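Local coordinates for ABC transporter, periplasmic substrate-binding protein (Thermotoga maritima, PDB 2HPG) that probably captures a solute in the periplasm and delivers it to a tripartite ATP-independent (TRAP) membrane transporter, at residues A[62-67]-A[232-237]; A[91-95]-A[291-295]; A[137-141]-A[263-267]. All blocks are in the same frame, centred on the assembly; numbering follows the deposited sequence.

Along the chain the segments run 62-67, 91-95, 137-141, 232-237, 263-267, 291-295, so contact 3 is nested inside the loop closed by contact 2, while contact 1 crosses both. Contacts 1 and 2 lie on opposite sides of the chain's centre, about 35 Å between centres. Contact 3 is about 28 Å from contact 1 and 18 Å from contact 2, centre to centre, and touches the latter where I93 CG2 meets Y141 OH at 3.7 Å. Strand 218-234 borders all three: it supplies 232-234 to contact 1, bonds Y91 in contact 2 and pairs with strand 130-146 in contact 3, so long central strands connect the molecule's two ends.

Contact 1. Residues A[62-67]-A[232-237]; sequences IRMGAP and IVSADW
A Schellman motif closing helix 58-64 meets an N-cap that starts helix 235-240. The contact packs the end of helix 58-64 against the end of strand 218-234, next to its antiparallel neighbour 68-73 (backbone bond I232 with W70). I62 and R63 belong to the last turn of helix 58-64; G65 leaves it at phi/psi 88/8, its N bonded to I62 O at 3.2 Å, and A66 and P67 follow. Opposite, I232 and V233 are extended, and S234 (-62/128) hands over to helical A235, D236 and W237. In register, I62 and S234 are nearest, CA to CA 4.5 Å. Two waters link the segments by clear hydrogen bonds. Water 1 donates to I62 O (3.1 Å), accepts from D236 N (3.0 Å) and is hydrogen-bonded to S234 OG (2.7 Å). Water 2 donates to A66 O (3.0 Å) and accepts from S234 N (2.6 Å). The positive phi of G65 suits glycine, since a CB would collide with M64 O; packing is also close, with G65 CA 3.2 Å from S234 OG. I62 (chi1 m, chi2 m) brings CG1 to 4.1 Å from I232 CD1 and CD1 to 3.6 Å from V233 C, with I130 beside both isoleucines. W237 (chi1 t) takes P67 over a ring face in a CH-pi contact, P67 CB lying 4.2 Å from the five-membered ring centroid, 27° off its normal. The cap uses S234 with chi1 t: W237 N donates to S234 OG at 3.3 Å, N-H...O angle 175°.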
ATOM      1  N   ILE A  62      10.853   3.364  15.683  1.00 41.27           N
ATOM      2  CA  ILE A  62      11.899   3.350  14.642  1.00 41.07           C
ATOM      3  C   ILE A  62      12.987   4.411  14.919  1.00 40.67           C
ATOM      4  O   ILE A  62      14.173   4.121  14.830  1.00 40.31           O
ATOM      5  CB  ILE A  62      11.283   3.591  13.218  1.00 40.83           C
ATOM      6  CG1 ILE A  62      10.293   2.471  12.838  1.00 40.51           C
ATOM      7  CG2 ILE A  62      12.371   3.749  12.163  1.00 40.53           C
ATOM      8  CD1 ILE A  62      10.925   1.161  12.506  1.00 39.85           C
ATOM      9  N   ARG A  63      12.557   5.632  15.244  1.00 40.67           N
ATOM     10  CA  ARG A  63      13.474   6.731  15.600  0.50 40.61           C
ATOM     11  C   ARG A  63      14.272   6.395  16.871  1.00 40.62           C
ATOM     12  O   ARG A  63      15.469   6.678  16.956  1.00 40.80           O
ATOM     13  CB  ARG A  63      12.695   8.049  15.793  0.50 40.75           C
ATOM     14  CG  ARG A  63      13.321   9.277  15.128  0.50 40.65           C
ATOM     15  CD  ARG A  63      14.508   9.836  15.899  0.50 40.94           C
ATOM     16  NE  ARG A  63      15.283  10.792  15.100  0.50 40.67           N
ATOM     17  CZ  ARG A  63      16.338  10.488  14.342  0.50 40.57           C
ATOM     18  NH1 ARG A  63      16.788   9.239  14.247  0.50 40.93           N
ATOM     19  NH2 ARG A  63      16.955  11.448  13.668  0.50 40.48           N
HETATM   20  N   MSE A  64      13.595   5.780  17.841  0.50 40.63           N
HETATM   21  CA  MSE A  64      14.202   5.375  19.112  0.50 40.54           C
HETATM   22  C   MSE A  64      15.257   4.255  18.973  0.50 39.46           C
HETATM   23  O   MSE A  64      16.006   3.991  19.918  0.50 39.52           O
HETATM   24  CB  MSE A  64      13.102   4.944  20.102  0.50 40.99           C
HETATM   25  CG  MSE A  64      12.335   6.105  20.747  0.50 41.91           C
HETATM   26 SE   MSE A  64      10.515   5.664  21.394  0.40 45.50          SE
HETATM   27  CE  MSE A  64      10.108   7.409  22.201  0.50 43.07           C
ATOM     28  N   GLY A  65      15.302   3.585  17.819  1.00 38.18           N
ATOM     29  CA  GLY A  65      16.326   2.560  17.555  1.00 36.52           C
ATOM     30  C   GLY A  65      15.975   1.145  18.006  1.00 34.62           C
ATOM     31  O   GLY A  65      16.830   0.244  17.962  1.00 33.99           O
ATOM     32  N   ALA A  66      14.725   0.946  18.430  1.00 32.21           N
ATOM     33  CA  ALA A  66      14.202  -0.386  18.803  1.00 30.92           C
ATOM     34  C   ALA A  66      14.333  -1.394  17.647  1.00 29.21           C
ATOM     35  O   ALA A  66      14.304  -1.000  16.480  1.00 29.23           O
ATOM     36  CB  ALA A  66      12.745  -0.271  19.228  1.00 30.19           C
ATOM     37  N   PRO A  67      14.479  -2.695  17.966  1.00 27.19           N
ATOM     38  CA  PRO A  67      14.543  -3.765  16.961  1.00 26.34           C
ATOM     39  C   PRO A  67      13.152  -4.116  16.443  1.00 24.16           C
ATOM     40  O   PRO A  67      12.637  -5.215  16.662  1.00 22.51           O
ATOM     41  CB  PRO A  67      15.153  -4.930  17.740  1.00 26.18           C
ATOM     42  CG  PRO A  67      14.685  -4.731  19.132  1.00 26.91           C
ATOM     43  CD  PRO A  67      14.589  -3.224  19.337  1.00 27.21           C
ATOM     44  N   ILE A 232       9.711  -0.952   6.595  1.00 19.32           N
ATOM     45  CA  ILE A 232      10.717  -0.145   7.278  1.00 19.80           C
ATOM     46  C   ILE A 232      11.250  -0.815   8.539  1.00 20.49           C
ATOM     47  O   ILE A 232      10.553  -1.619   9.159  1.00 19.88           O
ATOM     48  CB  ILE A 232      10.192   1.287   7.604  1.00 19.62           C
ATOM     49  CG1 ILE A 232       9.042   1.253   8.624  1.00 19.36           C
ATOM     50  CG2 ILE A 232       9.743   1.986   6.323  1.00 18.67           C
ATOM     51  CD1 ILE A 232       8.608   2.625   9.114  1.00 18.45           C
ATOM     52  N   VAL A 233      12.508  -0.507   8.864  1.00 20.95           N
ATOM     53  CA  VAL A 233      13.133  -0.845  10.148  1.00 21.90           C
ATOM     54  C   VAL A 233      13.933   0.359  10.662  1.00 22.91           C
ATOM     55  O   VAL A 233      14.129   1.334   9.940  1.00 23.14           O
ATOM     56  CB  VAL A 233      14.085  -2.078  10.084  1.00 21.86           C
ATOM     57  CG1 VAL A 233      13.318  -3.370   9.807  1.00 22.01           C
ATOM     58  CG2 VAL A 233      15.229  -1.880   9.061  1.00 21.95           C
ATOM     59  N   SER A 234      14.364   0.293  11.924  1.00 23.61           N
ATOM     60  CA  SER A 234      15.264   1.294  12.493  1.00 24.30           C
ATOM     61  C   SER A 234      16.582   1.307  11.744  1.00 24.73           C
ATOM     62  O   SER A 234      17.218   0.261  11.593  1.00 24.01           O
ATOM     63  CB  SER A 234      15.557   0.991  13.967  1.00 24.55           C
ATOM     64  OG  SER A 234      16.562   1.859  14.448  1.00 26.73           O
ATOM     65  N   ALA A 235      17.000   2.489  11.289  1.00 25.45           N
ATOM     66  CA  ALA A 235      18.304   2.631  10.624  1.00 26.55           C
ATOM     67  C   ALA A 235      19.440   2.262  11.582  1.00 27.69           C
ATOM     68  O   ALA A 235      20.395   1.582  11.180  1.00 29.02           O
ATOM     69  CB  ALA A 235      18.483   4.045  10.097  1.00 26.17           C
ATOM     70  N   ASP A 236      19.320   2.687  12.846  1.00 28.84           N
ATOM     71  CA  ASP A 236      20.319   2.380  13.888  1.00 29.09           C
ATOM     72  C   ASP A 236      20.481   0.886  14.099  1.00 29.13           C
ATOM     73  O   ASP A 236      21.592   0.393  14.125  1.00 29.70           O
ATOM     74  CB  ASP A 236      19.949   3.019  15.226  1.00 29.58           C
ATOM     75  CG  ASP A 236      20.143   4.523  15.232  1.00 32.35           C
ATOM     76  OD1 ASP A 236      20.985   5.045  14.457  1.00 34.19           O
ATOM     77  OD2 ASP A 236      19.438   5.188  16.023  1.00 37.38           O
ATOM     78  N   TRP A 237      19.370   0.172  14.243  1.00 28.96           N
ATOM     79  CA  TRP A 237      19.405  -1.279  14.347  1.00 28.46           C
ATOM     80  C   TRP A 237      19.952  -1.958  13.090  1.00 28.89           C
ATOM     81  O   TRP A 237      20.805  -2.839  13.167  1.00 28.88           O
ATOM     82  CB  TRP A 237      17.999  -1.833  14.621  1.00 27.98           C
ATOM     83  CG  TRP A 237      17.999  -3.309  14.717  1.00 26.69           C
ATOM     84  CD1 TRP A 237      18.376  -4.045  15.791  1.00 26.83           C
ATOM     85  CD2 TRP A 237      17.652  -4.248  13.684  1.00 26.61           C
ATOM     86  NE1 TRP A 237      18.282  -5.388  15.502  1.00 27.08           N
ATOM     87  CE2 TRP A 237      17.834  -5.538  14.218  1.00 26.44           C
ATOM     88  CE3 TRP A 237      17.215  -4.122  12.361  1.00 27.02           C
ATOM     89  CZ2 TRP A 237      17.583  -6.699  13.485  1.00 27.14           C
ATOM     90  CZ3 TRP A 237      16.970  -5.281  11.627  1.00 26.62           C
ATOM     91  CH2 TRP A 237      17.156  -6.551  12.193  1.00 27.20           C
TER
HETATM   92  O   HOH W   1      17.072   4.393  13.798  1.00 37.16           O
HETATM   93  O   HOH W   2      14.309  -1.755  13.568  1.00 48.32           O

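Contact 2. Residues A[91-95]-A[291-295]; sequences YFIDF and KEAFM
Two waters bridge the same acid-base pair side by side: water 3 donates to D94 OD2 (3.1 Å) and water 4 to D94 OD1 (2.8 Å), and both accept from K291 NZ, at 2.9 and 2.6 Å. K291 NZ itself stays 4.8 Å from D94 OD1. The contact packs the short helix 92-95, which carries D94, against the start of helix 291-305, beside strand 218-234, to which Y91 bonds through its backbone at H224. Y91 sits at the N-cap of the short helix with left-handed backbone angles, 62/8, and its O accepts from F95 N at 2.9 Å; residues 291-295 are regular helix, with M295 N bonded to K291 O at 2.8 Å. Nearest CA atoms are those of Y91 and M295, 6.4 Å apart. Y91, its CA-to-CB bond toward the second helix (chi1 m, chi2 102°), is inserted among K291, F294 and M295. Selenomethionine M295 (chi1 m, chi2 t) lays CG over the Y91 ring face, 3.8 Å from the centroid and 16° off the normal, a CH-pi contact; SE follows obliquely at 5.1 Å from that centroid, a Met-aromatic contact. K291 CE meets the ring edge, 4.3 Å from Y91 CE2, while F294 CB is 3.8 Å from Y91 CE1. F95 (chi1 m) brings CE1 to 4.0 Å from M295 CB and makes a cation-pi contact with K299. The segments are thus held by apolar and CH-pi packing around Y91 and by water-mediated polar links, while Y91 OH and D94 OD1 find direct partners elsewhere, in T222 O (hydrogen bond) and K99 (salt bridge).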
ATOM      1  N   TYR A  91      -3.801   7.207  -9.188  1.00 19.42           N
ATOM      2  CA  TYR A  91      -3.225   6.918 -10.522  1.00 19.47           C
ATOM      3  C   TYR A  91      -1.719   7.043 -10.681  1.00 19.67           C
ATOM      4  O   TYR A  91      -1.240   6.909 -11.799  1.00 19.60           O
ATOM      5  CB  TYR A  91      -3.945   7.698 -11.645  1.00 19.38           C
ATOM      6  CG  TYR A  91      -5.373   7.267 -11.766  1.00 18.99           C
ATOM      7  CD1 TYR A  91      -6.393   8.041 -11.248  1.00 18.57           C
ATOM      8  CD2 TYR A  91      -5.700   6.039 -12.336  1.00 17.46           C
ATOM      9  CE1 TYR A  91      -7.705   7.616 -11.315  1.00 19.15           C
ATOM     10  CE2 TYR A  91      -7.027   5.618 -12.417  1.00 16.70           C
ATOM     11  CZ  TYR A  91      -8.013   6.413 -11.918  1.00 18.07           C
ATOM     12  OH  TYR A  91      -9.330   5.987 -11.972  1.00 18.24           O
ATOM     13  N   PHE A  92      -0.973   7.235  -9.587  1.00 19.46           N
ATOM     14  CA  PHE A  92       0.493   7.274  -9.652  1.00 19.04           C
ATOM     15  C   PHE A  92       1.104   6.202 -10.572  1.00 19.56           C
ATOM     16  O   PHE A  92       1.912   6.519 -11.449  1.00 19.89           O
ATOM     17  CB  PHE A  92       1.143   7.201  -8.238  1.00 18.79           C
ATOM     18  CG  PHE A  92       2.649   7.026  -8.282  1.00 18.58           C
ATOM     19  CD1 PHE A  92       3.478   8.128  -8.476  1.00 19.51           C
ATOM     20  CD2 PHE A  92       3.220   5.768  -8.194  1.00 18.08           C
ATOM     21  CE1 PHE A  92       4.865   7.972  -8.567  1.00 17.28           C
ATOM     22  CE2 PHE A  92       4.595   5.590  -8.302  1.00 19.29           C
ATOM     23  CZ  PHE A  92       5.428   6.702  -8.469  1.00 17.92           C
ATOM     24  N   ILE A  93       0.778   4.928 -10.382  1.00 19.80           N
ATOM     25  CA  ILE A  93       1.468   3.894 -11.171  1.00 19.15           C
ATOM     26  C   ILE A  93       1.084   4.023 -12.659  1.00 19.96           C
ATOM     27  O   ILE A  93       1.853   3.623 -13.547  1.00 19.56           O
ATOM     28  CB  ILE A  93       1.231   2.444 -10.644  1.00 19.20           C
ATOM     29  CG1 ILE A  93       2.445   1.559 -10.933  1.00 17.18           C
ATOM     30  CG2 ILE A  93       0.002   1.821 -11.260  1.00 17.96           C
ATOM     31  CD1 ILE A  93       3.627   1.806  -9.990  1.00 13.93           C
ATOM     32  N   ASP A  94      -0.087   4.598 -12.930  1.00 20.71           N
ATOM     33  CA  ASP A  94      -0.531   4.786 -14.323  1.00 21.06           C
ATOM     34  C   ASP A  94       0.192   5.945 -14.976  1.00 21.48           C
ATOM     35  O   ASP A  94       0.603   5.851 -16.123  1.00 22.44           O
ATOM     36  CB  ASP A  94      -2.038   5.000 -14.419  1.00 21.24           C
ATOM     37  CG  ASP A  94      -2.804   3.701 -14.385  1.00 22.17           C
ATOM     38  OD1 ASP A  94      -3.176   3.202 -15.466  1.00 23.55           O
ATOM     39  OD2 ASP A  94      -2.997   3.160 -13.284  1.00 23.65           O
ATOM     40  N   PHE A  95       0.337   7.038 -14.244  1.00 21.90           N
ATOM     41  CA  PHE A  95       1.175   8.151 -14.675  1.00 22.49           C
ATOM     42  C   PHE A  95       2.621   7.730 -14.888  1.00 22.60           C
ATOM     43  O   PHE A  95       3.306   8.311 -15.723  1.00 23.59           O
ATOM     44  CB  PHE A  95       1.109   9.298 -13.680  1.00 22.29           C
ATOM     45  CG  PHE A  95      -0.261   9.908 -13.536  1.00 21.89           C
ATOM     46  CD1 PHE A  95      -1.065  10.128 -14.637  1.00 23.84           C
ATOM     47  CD2 PHE A  95      -0.707  10.345 -12.303  1.00 21.87           C
ATOM     48  CE1 PHE A  95      -2.311  10.726 -14.499  1.00 22.22           C
ATOM     49  CE2 PHE A  95      -1.942  10.925 -12.154  1.00 21.35           C
ATOM     50  CZ  PHE A  95      -2.748  11.117 -13.253  1.00 22.11           C
ATOM     51  N   LYS A 291     -11.830   6.434 -17.533  1.00 27.73           N
ATOM     52  CA  LYS A 291     -10.649   6.476 -16.654  1.00 27.47           C
ATOM     53  C   LYS A 291      -9.794   7.724 -16.912  1.00 27.96           C
ATOM     54  O   LYS A 291      -9.252   8.306 -15.982  1.00 27.78           O
ATOM     55  CB  LYS A 291      -9.811   5.197 -16.769  1.00 27.69           C
ATOM     56  CG  LYS A 291     -10.471   3.979 -16.076  1.00 26.76           C
ATOM     57  CD  LYS A 291      -9.609   2.706 -16.163  1.00 27.73           C
ATOM     58  CE  LYS A 291      -8.533   2.655 -15.089  1.00 25.55           C
ATOM     59  NZ  LYS A 291      -7.659   1.481 -15.262  1.00 24.41           N
ATOM     60  N   GLU A 292      -9.713   8.157 -18.169  1.00 27.98           N
ATOM     61  CA  GLU A 292      -9.035   9.421 -18.497  1.00 27.38           C
ATOM     62  C   GLU A 292      -9.656  10.615 -17.761  1.00 26.78           C
ATOM     63  O   GLU A 292      -8.942  11.495 -17.282  1.00 27.04           O
ATOM     64  CB  GLU A 292      -9.029   9.638 -20.026  1.00 28.49           C
ATOM     65  CG  GLU A 292      -8.417  10.971 -20.525  1.00 29.34           C
ATOM     66  CD  GLU A 292      -6.907  11.113 -20.299  1.00 33.42           C
ATOM     67  OE1 GLU A 292      -6.238  10.131 -19.919  1.00 36.37           O
ATOM     68  OE2 GLU A 292      -6.381  12.229 -20.514  1.00 34.80           O
ATOM     69  N   ALA A 293     -10.974  10.658 -17.644  1.00 25.99           N
ATOM     70  CA  ALA A 293     -11.625  11.732 -16.902  1.00 25.68           C
ATOM     71  C   ALA A 293     -11.189  11.719 -15.423  1.00 25.49           C
ATOM     72  O   ALA A 293     -11.024  12.781 -14.799  1.00 24.85           O
ATOM     73  CB  ALA A 293     -13.133  11.614 -17.001  1.00 25.98           C
ATOM     74  N   PHE A 294     -11.003  10.519 -14.875  1.00 25.24           N
ATOM     75  CA  PHE A 294     -10.584  10.360 -13.471  1.00 25.41           C
ATOM     76  C   PHE A 294      -9.114  10.744 -13.314  1.00 25.89           C
ATOM     77  O   PHE A 294      -8.750  11.448 -12.373  1.00 25.68           O
ATOM     78  CB  PHE A 294     -10.834   8.929 -12.982  1.00 25.08           C
ATOM     79  CG  PHE A 294     -12.263   8.657 -12.623  1.00 24.64           C
ATOM     80  CD1 PHE A 294     -12.784   9.094 -11.428  1.00 24.86           C
ATOM     81  CD2 PHE A 294     -13.090   7.949 -13.486  1.00 25.92           C
ATOM     82  CE1 PHE A 294     -14.109   8.849 -11.095  1.00 25.84           C
ATOM     83  CE2 PHE A 294     -14.411   7.682 -13.151  1.00 24.40           C
ATOM     84  CZ  PHE A 294     -14.922   8.136 -11.957  1.00 25.42           C
HETATM   85  N   MSE A 295      -8.284  10.296 -14.245  1.00 26.70           N
HETATM   86  CA  MSE A 295      -6.877  10.661 -14.239  1.00 28.17           C
HETATM   87  C   MSE A 295      -6.708  12.172 -14.287  1.00 28.27           C
HETATM   88  O   MSE A 295      -5.844  12.726 -13.602  1.00 27.56           O
HETATM   89  CB  MSE A 295      -6.149   9.993 -15.390  1.00 28.26           C
HETATM   90  CG  MSE A 295      -6.015   8.506 -15.192  1.00 29.49           C
HETATM   91 SE   MSE A 295      -5.277   7.506 -16.650  0.75 31.79          SE
HETATM   92  CE  MSE A 295      -6.089   5.772 -16.250  1.00 30.83           C
TER
HETATM   93  O   HOH W   3      -5.854   2.067 -13.104  1.00 18.27           O
HETATM   94  O   HOH W   4      -5.248   1.440 -16.198  1.00 23.59           O

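Contact 3. Residues A[137-141]-A[263-267]; sequences WVQGY and KIMKE
One face of the long helix 243-278 packs on the long strand 130-146 in a buried contact of the α/β fold, both running the same way: the segment axes approach to 7.6 Å with 26° between their N-to-C directions. The strand is locally irregular. Q139 (-91/-12) and G140 (109/180) both bond through the backbone to L227 of the antiparallel strand 218-234, consistent with a beta bulge, before Y141 resumes extended geometry. On the helical side a wider pi-type turn spans 264-267. G140 and M265 mark the register, their CA atoms 5.6 Å apart. At G140 a CB would point at the helix, 3.5 Å from I264 CG2, and would also collide with Q139 O; without one, G140 CA lies 4.2 Å from M265 CG. I264 (chi1 m, chi2 t), its CA-to-CB bond toward the strand, lies against backbone carbonyls: CD1 is 3.3 Å from V138 O and CG2 3.2 Å from Q139 O. V138 O is thereby buried with no polar partner. Selenomethionine M265 (m, t, m) reaches two strand side chains, with SE 3.8 Å from V138 CG1 (V138 chi1 t) and 4.3 Å from Y141 CE2. The selenium stands 5.4 Å from the Y141 ring centroid and 57° off its normal, an oblique Met-aromatic contact. No hydrogen bond crosses between the segments, but V138 N is hydrogen-bonded to S261 OG, two residues before K263. Such packing of a long helix along a long strand agrees with the architecture of TRAP solute-binding proteins, in which a long helix spans the molecule.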
ATOM      1  N   TRP A 137       6.055  -4.414  -2.364  1.00 17.53           N
ATOM      2  CA  TRP A 137       4.979  -5.102  -1.661  1.00 17.05           C
ATOM      3  C   TRP A 137       3.720  -4.391  -2.071  1.00 17.50           C
ATOM      4  O   TRP A 137       3.512  -3.240  -1.714  1.00 17.13           O
ATOM      5  CB  TRP A 137       5.201  -5.041  -0.144  1.00 16.42           C
ATOM      6  CG  TRP A 137       6.289  -5.975   0.281  1.00 15.52           C
ATOM      7  CD1 TRP A 137       7.630  -5.817   0.085  1.00 15.35           C
ATOM      8  CD2 TRP A 137       6.126  -7.234   0.942  1.00 15.27           C
ATOM      9  NE1 TRP A 137       8.307  -6.911   0.566  1.00 15.90           N
ATOM     10  CE2 TRP A 137       7.403  -7.789   1.108  1.00 14.92           C
ATOM     11  CE3 TRP A 137       5.017  -7.948   1.403  1.00 15.26           C
ATOM     12  CZ2 TRP A 137       7.606  -9.033   1.733  1.00 16.09           C
ATOM     13  CZ3 TRP A 137       5.220  -9.176   2.020  1.00 15.39           C
ATOM     14  CH2 TRP A 137       6.502  -9.701   2.181  1.00 15.74           C
ATOM     15  N   VAL A 138       2.905  -5.069  -2.869  1.00 18.41           N
ATOM     16  CA  VAL A 138       1.760  -4.440  -3.507  1.00 18.88           C
ATOM     17  C   VAL A 138       0.483  -5.204  -3.146  1.00 19.12           C
ATOM     18  O   VAL A 138       0.428  -6.426  -3.247  1.00 18.90           O
ATOM     19  CB  VAL A 138       2.023  -4.354  -5.043  1.00 18.80           C
ATOM     20  CG1 VAL A 138       0.772  -4.151  -5.825  1.00 19.22           C
ATOM     21  CG2 VAL A 138       3.033  -3.213  -5.319  1.00 19.51           C
ATOM     22  N   GLN A 139      -0.530  -4.474  -2.672  1.00 19.29           N
ATOM     23  CA  GLN A 139      -1.795  -5.103  -2.301  1.00 19.38           C
ATOM     24  C   GLN A 139      -2.777  -5.147  -3.461  1.00 19.44           C
ATOM     25  O   GLN A 139      -3.793  -5.837  -3.390  1.00 20.16           O
ATOM     26  CB  GLN A 139      -2.411  -4.379  -1.116  1.00 19.99           C
ATOM     27  CG  GLN A 139      -1.832  -4.802   0.212  1.00 20.31           C
ATOM     28  CD  GLN A 139      -2.508  -4.124   1.350  1.00 20.66           C
ATOM     29  OE1 GLN A 139      -3.719  -4.238   1.500  1.00 23.15           O
ATOM     30  NE2 GLN A 139      -1.743  -3.387   2.152  1.00 21.57           N
ATOM     31  N   GLY A 140      -2.486  -4.419  -4.539  1.00 18.50           N
ATOM     32  CA  GLY A 140      -3.328  -4.445  -5.717  1.00 18.20           C
ATOM     33  C   GLY A 140      -4.105  -3.168  -5.914  1.00 16.68           C
ATOM     34  O   GLY A 140      -3.988  -2.240  -5.115  1.00 16.56           O
ATOM     35  N   TYR A 141      -4.897  -3.141  -6.984  1.00 16.53           N
ATOM     36  CA  TYR A 141      -5.713  -1.987  -7.340  1.00 15.16           C
ATOM     37  C   TYR A 141      -6.975  -1.914  -6.524  1.00 15.48           C
ATOM     38  O   TYR A 141      -7.657  -2.917  -6.311  1.00 14.61           O
ATOM     39  CB  TYR A 141      -6.124  -2.029  -8.809  1.00 16.00           C
ATOM     40  CG  TYR A 141      -4.960  -1.868  -9.706  1.00 15.86           C
ATOM     41  CD1 TYR A 141      -4.511  -0.605 -10.072  1.00 14.76           C
ATOM     42  CD2 TYR A 141      -4.227  -2.965 -10.104  1.00 16.83           C
ATOM     43  CE1 TYR A 141      -3.416  -0.460 -10.869  1.00 14.49           C
ATOM     44  CE2 TYR A 141      -3.137  -2.822 -10.904  1.00 16.10           C
ATOM     45  CZ  TYR A 141      -2.739  -1.566 -11.282  1.00 15.96           C
ATOM     46  OH  TYR A 141      -1.630  -1.432 -12.069  1.00 16.88           O
ATOM     47  N   LYS A 263       1.298 -12.598  -7.311  1.00 19.04           N
ATOM     48  CA  LYS A 263       0.230 -13.546  -6.977  1.00 19.10           C
ATOM     49  C   LYS A 263      -1.074 -12.804  -6.676  1.00 18.28           C
ATOM     50  O   LYS A 263      -2.150 -13.175  -7.146  1.00 18.16           O
ATOM     51  CB  LYS A 263       0.625 -14.411  -5.780  1.00 19.99           C
ATOM     52  CG  LYS A 263      -0.181 -15.706  -5.645  1.00 20.76           C
ATOM     53  CD  LYS A 263       0.067 -16.429  -4.324  1.00 22.22           C
ATOM     54  CE  LYS A 263      -0.556 -17.847  -4.364  1.00 26.12           C
ATOM     55  NZ  LYS A 263      -0.653 -18.510  -3.027  1.00 28.29           N
ATOM     56  N   ILE A 264      -0.973 -11.754  -5.886  1.00 17.29           N
ATOM     57  CA  ILE A 264      -2.106 -10.876  -5.616  1.00 16.85           C
ATOM     58  C   ILE A 264      -2.692 -10.307  -6.920  1.00 17.35           C
ATOM     59  O   ILE A 264      -3.893 -10.435  -7.170  1.00 17.80           O
ATOM     60  CB  ILE A 264      -1.739  -9.731  -4.626  1.00 16.27           C
ATOM     61  CG1 ILE A 264      -1.539 -10.273  -3.213  1.00 15.55           C
ATOM     62  CG2 ILE A 264      -2.844  -8.685  -4.577  1.00 16.76           C
ATOM     63  CD1 ILE A 264      -1.075  -9.228  -2.217  1.00 15.68           C
HETATM   64  N   MSE A 265      -1.858  -9.682  -7.745  1.00 17.66           N
HETATM   65  CA  MSE A 265      -2.337  -8.959  -8.925  1.00 17.52           C
HETATM   66  C   MSE A 265      -2.749  -9.812 -10.105  1.00 17.74           C
HETATM   67  O   MSE A 265      -3.575  -9.376 -10.901  1.00 17.20           O
HETATM   68  CB  MSE A 265      -1.281  -7.945  -9.397  1.00 17.91           C
HETATM   69  CG  MSE A 265      -1.267  -6.690  -8.597  1.00 15.96           C
HETATM   70 SE   MSE A 265      -0.051  -5.382  -9.341  0.80 19.55          SE
HETATM   71  CE  MSE A 265       1.605  -6.402  -9.217  1.00 14.18           C
ATOM     72  N   LYS A 266      -2.156 -10.999 -10.231  1.00 18.23           N
ATOM     73  CA  LYS A 266      -2.371 -11.883 -11.374  1.00 18.81           C
ATOM     74  C   LYS A 266      -3.320 -13.038 -11.054  1.00 19.39           C
ATOM     75  O   LYS A 266      -3.914 -13.589 -11.969  1.00 19.21           O
ATOM     76  CB  LYS A 266      -1.042 -12.441 -11.884  1.00 19.00           C
ATOM     77  CG  LYS A 266      -0.153 -11.386 -12.549  1.00 18.72           C
ATOM     78  CD  LYS A 266       1.237 -11.953 -12.909  1.00 21.51           C
ATOM     79  CE  LYS A 266       1.220 -13.062 -13.958  1.00 25.49           C
ATOM     80  NZ  LYS A 266       0.789 -12.604 -15.309  1.00 27.78           N
ATOM     81  N   GLU A 267      -3.503 -13.383  -9.780  1.00 19.40           N
ATOM     82  CA  GLU A 267      -4.392 -14.492  -9.432  1.00 20.06           C
ATOM     83  C   GLU A 267      -5.403 -14.263  -8.331  1.00 18.94           C
ATOM     84  O   GLU A 267      -6.562 -14.620  -8.503  1.00 18.19           O
ATOM     85  CB  GLU A 267      -3.617 -15.768  -9.125  1.00 21.85           C
ATOM     86  CG  GLU A 267      -2.294 -15.579  -8.518  1.00 27.44           C
ATOM     87  CD  GLU A 267      -1.318 -16.664  -8.912  1.00 34.07           C
ATOM     88  OE1 GLU A 267      -1.296 -17.718  -8.229  1.00 39.24           O
ATOM     89  OE2 GLU A 267      -0.571 -16.447  -9.896  1.00 39.34           O
TER